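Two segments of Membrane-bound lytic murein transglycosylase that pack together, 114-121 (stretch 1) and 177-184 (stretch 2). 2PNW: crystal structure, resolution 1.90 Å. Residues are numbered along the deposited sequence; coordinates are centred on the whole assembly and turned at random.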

ATOM      1  N   ASP A 114      24.681  16.644  12.725  1.00 26.56           N
ATOM      2  CA  ASP A 114      24.530  17.501  11.566  1.00 27.53           C
ATOM      3  C   ASP A 114      24.208  16.716  10.302  1.00 26.41           C
ATOM      4  O   ASP A 114      23.652  17.276   9.353  1.00 26.95           O
ATOM      5  N   VAL A 115      24.562  15.428  10.296  1.00 24.47           N
ATOM      6  CA  VAL A 115      24.304  14.533   9.164  1.00 23.50           C
ATOM      7  C   VAL A 115      22.962  13.790   9.361  1.00 22.60           C
ATOM      8  O   VAL A 115      22.100  13.829   8.489  1.00 22.29           O
ATOM      9  N   TRP A 116      22.825  13.119  10.499  1.00 22.20           N
ATOM     10  CA  TRP A 116      21.610  12.345  10.837  1.00 21.83           C
ATOM     11  C   TRP A 116      20.666  13.311  11.491  1.00 20.90           C
ATOM     12  O   TRP A 116      20.653  13.442  12.695  1.00 20.02           O
ATOM     13  N   ARG A 117      19.868  14.000  10.679  1.00 20.72           N
ATOM     14  CA  ARG A 117      19.162  15.178  11.172  1.00 21.29           C
ATOM     15  C   ARG A 117      17.657  15.101  10.980  1.00 20.15           C
ATOM     16  O   ARG A 117      16.943  15.995  11.428  1.00 20.19           O
ATOM     17  N   TYR A 118      17.174  14.086  10.274  1.00 17.93           N
ATOM     18  CA  TYR A 118      15.752  14.039   9.933  1.00 18.03           C
ATOM     19  C   TYR A 118      15.047  12.961  10.731  1.00 17.60           C
ATOM     20  O   TYR A 118      15.187  11.783  10.415  1.00 16.85           O
ATOM     21  N   PRO A 119      14.310  13.371  11.770  1.00 18.01           N
ATOM     22  CA  PRO A 119      13.700  12.370  12.655  1.00 17.52           C
ATOM     23  C   PRO A 119      12.622  11.535  11.959  1.00 17.37           C
ATOM     24  O   PRO A 119      11.964  11.998  11.001  1.00 15.71           O
ATOM     25  N   ILE A 120      12.445  10.317  12.467  1.00 17.12           N
ATOM     26  CA  ILE A 120      11.341   9.450  12.100  1.00 17.49           C
ATOM     27  C   ILE A 120      10.534   9.296  13.383  1.00 17.36           C
ATOM     28  O   ILE A 120      11.096   8.935  14.411  1.00 16.37           O
ATOM     29  N   TYR A 121       9.233   9.615  13.345  1.00 17.12           N
ATOM     30  CA  TYR A 121       8.447   9.732  14.575  1.00 16.54           C
ATOM     31  C   TYR A 121       7.452   8.598  14.783  1.00 16.95           C
ATOM     32  O   TYR A 121       6.808   8.153  13.823  1.00 17.00           O
ATOM     33  N   ALA A 177      17.205   9.930   9.995  1.00 16.85           N
ATOM     34  CA  ALA A 177      17.690   9.668   8.633  1.00 16.91           C
ATOM     35  C   ALA A 177      18.642  10.803   8.211  1.00 17.69           C
ATOM     36  O   ALA A 177      18.687  11.853   8.850  1.00 17.79           O
ATOM     37  N   ARG A 178      19.395  10.586   7.140  1.00 18.78           N
ATOM     38  CA  ARG A 178      20.309  11.620   6.619  1.00 20.50           C
ATOM     39  C   ARG A 178      19.839  12.180   5.294  1.00 20.43           C
ATOM     40  O   ARG A 178      20.441  13.141   4.793  1.00 20.13           O
ATOM     41  N   SER A 179      18.800  11.578   4.709  1.00 19.75           N
ATOM     42  CA  SER A 179      18.213  12.081   3.452  1.00 19.39           C
ATOM     43  C   SER A 179      16.734  12.432   3.625  1.00 19.89           C
ATOM     44  O   SER A 179      15.915  11.544   3.891  1.00 18.75           O
ATOM     45  N   LYS A 180      16.375  13.703   3.446  1.00 18.93           N
ATOM     46  CA  LYS A 180      14.952  14.062   3.555  1.00 19.61           C
ATOM     47  C   LYS A 180      14.114  13.480   2.419  1.00 18.04           C
ATOM     48  O   LYS A 180      12.952  13.107   2.634  1.00 18.28           O
ATOM     49  N   VAL A 181      14.694  13.358   1.218  1.00 17.36           N
ATOM     50  CA  VAL A 181      13.947  12.801   0.108  1.00 17.19           C
ATOM     51  C   VAL A 181      13.723  11.294   0.286  1.00 16.98           C
ATOM     52  O   VAL A 181      12.633  10.780   0.006  1.00 16.55           O
ATOM     53  N   ASP A 182      14.746  10.586   0.770  1.00 16.85           N
ATOM     54  CA  ASP A 182      14.604   9.149   0.956  1.00 16.17           C
ATOM     55  C   ASP A 182      13.528   8.914   2.022  1.00 15.02           C
ATOM     56  O   ASP A 182      12.687   8.011   1.867  1.00 14.37           O
ATOM     57  N   LEU A 183      13.553   9.711   3.091  1.00 14.06           N
ATOM     58  CA  LEU A 183      12.522   9.581   4.128  1.00 14.17           C
ATOM     59  C   LEU A 183      11.123   9.931   3.598  1.00 14.94           C
ATOM     60  O   LEU A 183      10.126   9.267   3.929  1.00 14.40           O
ATOM     61  N   PHE A 184      11.023  11.004   2.802  1.00 14.78           N
ATOM     62  CA  PHE A 184       9.749  11.308   2.134  1.00 14.53           C
ATOM     63  C   PHE A 184       9.183  10.115   1.378  1.00 15.16           C
ATOM     64  O   PHE A 184       7.985   9.780   1.508  1.00 14.85           O
TER

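The apolar centre is built by Leu183, whose CA-to-CB bond points toward the other stretch from the first turn of its helix. With chi1 t and chi2 p, Leu183 CD2 lies 4.1 Å from Tyr118 CB and Leu183 CD1 lies 3.8 Å from Ile120 CG1. Ile120 leaves its backbone sideways, but its m, t rotamer brings the end of the chain nearer to the leucine. Beside them, Tyr118 and Ala177 form an antiparallel hydrogen-bonded pair with their side chains on the same face of the sheet, Tyr118 CB lying 4.4 Å from Ala177 CB. The backbone fixes this register: Ala177 N donates to Tyr118 O at 2.8 Å, Tyr118 N donates to Ala177 O at 3.1 Å, and Arg117 N adds a weak bond to Ala177 O, also 3.1 Å.

Tyr118, with chi1 m, carries the contact outward. Its ring lies along the start of the helix, so that Lys180 CB sits almost on the ring normal, 3.7 Å from the centroid of the Tyr118 ring, while the Arg178 carbonyl meets the ring edge. Just before the helix, the CA-to-CB bond of Ser179 points away from the other stretch, and Ser179 OG caps the helix by accepting from Asp182 N at 3.0 Å.

At the other end, aliphatic carbon again covers an aromatic face: Arg178 (p, t, m) lays CD over Trp116, 3.5 Å from Trp116 CH2. The guanidinium lies farther from that ring, at most a weak cation-pi attraction, and receives Val115 CG1 over one face, 3.5 Å from Arg178 CZ.

Water completes the polar edge. Water 1 donates to Val115 O and Arg178 O, each 2.7 Å from its oxygen, joining two carbonyls that cannot bond each other. Water 2 accepts from Lys180 NZ at 2.9 Å and lies 2.6 Å from Tyr118 OH, linking the polar ends of two side chains already packed through carbon.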

ATOM      1  CB  ASP A 114      25.781  18.367  11.379  1.00 29.29           C
ATOM      2  CG  ASP A 114      25.833  19.543  12.362  1.00 33.91           C
ATOM      3  OD1 ASP A 114      24.894  19.712  13.186  1.00 38.84           O
ATOM      4  OD2 ASP A 114      26.821  20.309  12.311  1.00 39.33           O
ATOM      5  CB  VAL A 115      25.444  13.501   8.999  1.00 23.51           C
ATOM      6  CG1 VAL A 115      25.063  12.411   8.020  1.00 24.34           C
ATOM      7  CG2 VAL A 115      26.773  14.196   8.570  1.00 24.62           C
ATOM      8  CB  TRP A 116      21.980  11.188  11.788  1.00 22.44           C
ATOM      9  CG  TRP A 116      23.076  10.344  11.186  1.00 21.83           C
ATOM     10  CD1 TRP A 116      24.413  10.378  11.500  1.00 24.67           C
ATOM     11  CD2 TRP A 116      22.930   9.355  10.163  1.00 22.78           C
ATOM     12  NE1 TRP A 116      25.106   9.466  10.728  1.00 24.94           N
ATOM     13  CE2 TRP A 116      24.224   8.826   9.900  1.00 23.61           C
ATOM     14  CE3 TRP A 116      21.831   8.844   9.449  1.00 20.11           C
ATOM     15  CZ2 TRP A 116      24.447   7.827   8.954  1.00 24.94           C
ATOM     16  CZ3 TRP A 116      22.057   7.851   8.492  1.00 22.87           C
ATOM     17  CH2 TRP A 116      23.365   7.357   8.246  1.00 23.61           C
ATOM     18  CB  ARG A 117      19.713  16.453  10.463  1.00 21.59           C
ATOM     19  CG  ARG A 117      19.579  16.392   8.947  1.00 22.15           C
ATOM     20  CD  ARG A 117      20.259  17.564   8.224  1.00 24.77           C
ATOM     21  NE  ARG A 117      19.696  18.857   8.569  1.00 30.38           N
ATOM     22  CZ  ARG A 117      19.917  19.982   7.875  1.00 36.31           C
ATOM     23  NH1 ARG A 117      19.375  21.123   8.279  1.00 36.22           N
ATOM     24  NH2 ARG A 117      20.680  19.975   6.778  1.00 36.90           N
ATOM     25  CB  TYR A 118      15.565  13.789   8.431  1.00 17.91           C
ATOM     26  CG  TYR A 118      16.268  14.831   7.582  1.00 18.23           C
ATOM     27  CD1 TYR A 118      15.858  16.172   7.627  1.00 21.86           C
ATOM     28  CD2 TYR A 118      17.343  14.484   6.747  1.00 18.23           C
ATOM     29  CE1 TYR A 118      16.505  17.159   6.851  1.00 21.25           C
ATOM     30  CE2 TYR A 118      18.012  15.474   5.960  1.00 19.31           C
ATOM     31  CZ  TYR A 118      17.558  16.800   6.027  1.00 21.41           C
ATOM     32  OH  TYR A 118      18.172  17.787   5.270  1.00 22.37           O
ATOM     33  CB  PRO A 119      13.097  13.215  13.772  1.00 18.04           C
ATOM     34  CG  PRO A 119      12.831  14.587  13.120  1.00 19.06           C
ATOM     35  CD  PRO A 119      14.037  14.758  12.204  1.00 18.21           C
ATOM     36  CB  ILE A 120      11.860   8.072  11.647  1.00 17.15           C
ATOM     37  CG1 ILE A 120      12.828   8.250  10.463  1.00 17.98           C
ATOM     38  CG2 ILE A 120      10.684   7.191  11.248  1.00 18.74           C
ATOM     39  CD1 ILE A 120      13.559   6.946  10.037  1.00 19.06           C
ATOM     40  CB  TYR A 121       7.639  11.027  14.540  1.00 17.33           C
ATOM     41  CG  TYR A 121       8.450  12.294  14.744  1.00 16.48           C
ATOM     42  CD1 TYR A 121       9.083  12.562  15.969  1.00 16.85           C
ATOM     43  CD2 TYR A 121       8.568  13.235  13.707  1.00 18.61           C
ATOM     44  CE1 TYR A 121       9.823  13.760  16.160  1.00 16.84           C
ATOM     45  CE2 TYR A 121       9.307  14.432  13.880  1.00 17.34           C
ATOM     46  CZ  TYR A 121       9.913  14.689  15.105  1.00 17.63           C
ATOM     47  OH  TYR A 121      10.623  15.873  15.264  1.00 18.54           O
ATOM     48  CB  ALA A 177      16.504   9.582   7.671  1.00 17.37           C
ATOM     49  CB  ARG A 178      21.745  11.076   6.456  1.00 19.34           C
ATOM     50  CG  ARG A 178      21.861   9.897   5.513  1.00 21.76           C
ATOM     51  CD  ARG A 178      23.332   9.413   5.391  1.00 23.70           C
ATOM     52  NE  ARG A 178      24.178  10.515   4.942  1.00 28.67           N
ATOM     53  CZ  ARG A 178      25.498  10.587   5.103  1.00 32.77           C
ATOM     54  NH1 ARG A 178      26.162   9.604   5.709  1.00 31.70           N
ATOM     55  NH2 ARG A 178      26.153  11.659   4.649  1.00 34.71           N
ATOM     56  CB  SER A 179      18.376  11.058   2.340  1.00 19.88           C
ATOM     57  OG  SER A 179      17.596  11.407   1.197  1.00 20.67           O
ATOM     58  CB  LYS A 180      14.717  15.578   3.790  1.00 20.13           C
ATOM     59  CG  LYS A 180      14.916  16.497   2.629  1.00 23.98           C
ATOM     60  CD  LYS A 180      14.822  17.951   3.121  1.00 21.20           C
ATOM     61  CE  LYS A 180      15.618  18.888   2.246  1.00 25.28           C
ATOM     62  NZ  LYS A 180      15.559  20.282   2.817  1.00 20.46           N
ATOM     63  CB  VAL A 181      14.579  13.138  -1.264  1.00 18.24           C
ATOM     64  CG1 VAL A 181      13.842  12.380  -2.370  1.00 16.87           C
ATOM     65  CG2 VAL A 181      14.463  14.666  -1.500  1.00 17.75           C
ATOM     66  CB  ASP A 182      15.930   8.504   1.381  1.00 16.95           C
ATOM     67  CG  ASP A 182      16.930   8.338   0.208  1.00 20.74           C
ATOM     68  OD1 ASP A 182      16.537   8.521  -0.948  1.00 25.92           O
ATOM     69  OD2 ASP A 182      18.112   8.020   0.463  1.00 23.80           O
ATOM     70  CB  LEU A 183      12.877  10.433   5.342  1.00 14.43           C
ATOM     71  CG  LEU A 183      11.829  10.453   6.457  1.00 15.39           C
ATOM     72  CD1 LEU A 183      11.516   9.033   6.981  1.00 16.88           C
ATOM     73  CD2 LEU A 183      12.356  11.347   7.560  1.00 17.39           C
ATOM     74  CB  PHE A 184       9.879  12.557   1.203  1.00 14.40           C
ATOM     75  CG  PHE A 184       8.551  13.012   0.622  1.00 12.82           C
ATOM     76  CD1 PHE A 184       7.770  13.946   1.298  1.00 12.96           C
ATOM     77  CD2 PHE A 184       8.076  12.475  -0.570  1.00 13.85           C
ATOM     78  CE1 PHE A 184       6.551  14.399   0.757  1.00 14.01           C
ATOM     79  CE2 PHE A 184       6.842  12.906  -1.116  1.00 14.11           C
ATOM     80  CZ  PHE A 184       6.078  13.870  -0.424  1.00 14.01           C
TER
HETATM   81  O   HOH W   1      22.164  14.886   6.011  1.00 24.11           O
HETATM   82  O   HOH W   2      17.405  20.267   5.020  1.00 29.40           O